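Local coordinates for bifunctional protein PutA (Bdellovibrio bacteriovorus, PDB 5UR2), which probably carries out both steps of proline breakdown to glutamate, with FAD-dependent proline dehydrogenase and NAD-dependent L-glutamate gamma-semialdehyde dehydrogenase activities, at residues G718-G723 with I745-K750. Residues are numbered along the deposited sequence; the frame is centred on the assembly and turned at random.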
loop_
_atom_site.group_PDB
_atom_site.type_symbol
_atom_site.label_atom_id
_atom_site.label_comp_id
_atom_site.label_asym_id
_atom_site.label_seq_id
_atom_site.Cartn_x
_atom_site.Cartn_y
_atom_site.Cartn_z
ATOM N N GLY B 718 -13.586 11.342 -20.277
ATOM C CA GLY B 718 -14.284 11.696 -21.499
ATOM C C GLY B 718 -13.581 11.108 -22.703
ATOM O O GLY B 718 -12.972 10.033 -22.623
ATOM N N SER B 719 -13.647 11.840 -23.807
ATOM C CA SER B 719 -13.170 11.335 -25.081
ATOM C C SER B 719 -11.650 11.393 -25.169
ATOM O O SER B 719 -10.980 12.167 -24.471
ATOM C CB SER B 719 -13.766 12.131 -26.238
ATOM O OG SER B 719 -13.181 13.414 -26.321
ATOM N N LYS B 720 -11.114 10.558 -26.064
ATOM C CA LYS B 720 -9.681 10.556 -26.325
ATOM C C LYS B 720 -9.222 11.926 -26.809
ATOM O O LYS B 720 -8.202 12.450 -26.346
ATOM C CB LYS B 720 -9.349 9.490 -27.366
ATOM C CG LYS B 720 -7.868 9.179 -27.493
ATOM C CD LYS B 720 -7.597 8.241 -28.668
ATOM C CE LYS B 720 -7.846 8.975 -29.979
ATOM N NZ LYS B 720 -7.253 8.296 -31.134
ATOM N N ALA B 721 -9.985 12.532 -27.721
ATOM C CA ALA B 721 -9.596 13.811 -28.306
ATOM C C ALA B 721 -9.448 14.897 -27.244
ATOM O O ALA B 721 -8.532 15.724 -27.308
ATOM C CB ALA B 721 -10.620 14.221 -29.366
ATOM N N VAL B 722 -10.375 14.952 -26.290
ATOM C CA VAL B 722 -10.268 15.955 -25.235
ATOM C C VAL B 722 -9.124 15.606 -24.285
ATOM O O VAL B 722 -8.365 16.484 -23.854
ATOM C CB VAL B 722 -11.612 16.094 -24.497
ATOM C CG1 VAL B 722 -11.538 17.214 -23.478
ATOM C CG2 VAL B 722 -12.733 16.350 -25.496
ATOM N N GLY B 723 -8.994 14.318 -23.940
ATOM C CA GLY B 723 -7.940 13.881 -23.037
ATOM C C GLY B 723 -6.550 14.221 -23.537
ATOM O O GLY B 723 -5.700 14.685 -22.776
ATOM N N ILE B 745 -6.700 10.737 -16.019
ATOM C CA ILE B 745 -7.429 10.739 -17.290
ATOM C C ILE B 745 -7.996 9.351 -17.593
ATOM O O ILE B 745 -7.262 8.360 -17.556
ATOM C CB ILE B 745 -6.517 11.161 -18.456
ATOM C CG1 ILE B 745 -5.896 12.532 -18.217
ATOM C CG2 ILE B 745 -7.309 11.172 -19.753
ATOM C CD1 ILE B 745 -6.866 13.650 -18.303
ATOM N N GLU B 746 -9.279 9.289 -17.961
ATOM C CA GLU B 746 -9.913 8.091 -18.513
ATOM C C GLU B 746 -10.544 8.457 -19.858
ATOM O O GLU B 746 -11.293 9.434 -19.936
ATOM C CB GLU B 746 -10.959 7.545 -17.531
ATOM C CG GLU B 746 -11.709 6.282 -17.990
ATOM C CD GLU B 746 -12.962 5.983 -17.147
ATOM O OE1 GLU B 746 -12.998 6.267 -15.917
ATOM O OE2 GLU B 746 -13.940 5.489 -17.740
ATOM N N MET B 747 -10.237 7.687 -20.924
ATOM C CA MET B 747 -10.558 8.116 -22.289
ATOM C C MET B 747 -11.307 7.102 -23.163
ATOM O O MET B 747 -11.406 7.313 -24.380
ATOM C CB MET B 747 -9.281 8.523 -23.024
ATOM C CG MET B 747 -8.777 9.892 -22.658
ATOM S SD MET B 747 -7.235 10.177 -23.494
ATOM C CE MET B 747 -6.228 8.903 -22.757
ATOM N N GLY B 748 -11.852 6.033 -22.613
ATOM C CA GLY B 748 -12.693 5.171 -23.427
ATOM C C GLY B 748 -11.994 3.919 -23.934
ATOM O O GLY B 748 -10.806 3.670 -23.699
ATOM N N GLY B 749 -12.779 3.116 -24.659
ATOM C CA GLY B 749 -12.316 1.824 -25.122
ATOM C C GLY B 749 -13.046 1.375 -26.367
ATOM O O GLY B 749 -13.986 2.019 -26.840
ATOM N N LYS B 750 -12.546 0.272 -26.926
ATOM C CA LYS B 750 -13.182 -0.474 -28.010
ATOM C C LYS B 750 -13.163 -1.921 -27.535
ATOM O O LYS B 750 -12.310 -2.709 -27.942
ATOM C CB LYS B 750 -12.448 -0.296 -29.339
ATOM C CG LYS B 750 -13.168 -0.886 -30.535
ATOM C CD LYS B 750 -14.428 -0.099 -30.863
ATOM C CE LYS B 750 -15.237 -0.738 -31.993
ATOM N NZ LYS B 750 -16.444 0.087 -32.332
#
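With CG of Met747 anti to its own carbonyl carbon (chi1 -78°) and CG of Lys720 anti to its backbone N (chi1 -167°), the two side chains meet at a slant on the first turn of helix 720-730. The thioether does most of the touching: Met747 CG lies 3.6 Å from Ser719 O, and Met747 SD reaches 3.8 Å from Lys720 CA. The same sulfur comes within 3.8 Å of Gly723 CA; with no side chain there, the methionine lies close against the helix. From the Lys720 side chain it is CG that comes nearest, 4.2 Å from Met747 SD; beyond it the chain leads away to a salt bridge with Glu900.

Next to this packing, Gly718 N donates a nearly straight hydrogen bond to Glu746 O (3.0 Å, 166° at the hydrogen), continuing the pairing of strands 711-717 and 742-746. Gly718 O in turn receives a CA-H...O contact from Met747 CA at 3.1 Å. Ser719 is the helix N-cap, its OG accepting from Val722 N. Val740 of the second subunit also packs on Met747.

The contact closes a beta-alpha-beta unit of the Rossmann-type domain of aldehyde dehydrogenases, at the strand end that presents Glu746, a predicted active-site residue, to Cys780, the predicted catalytic cysteine.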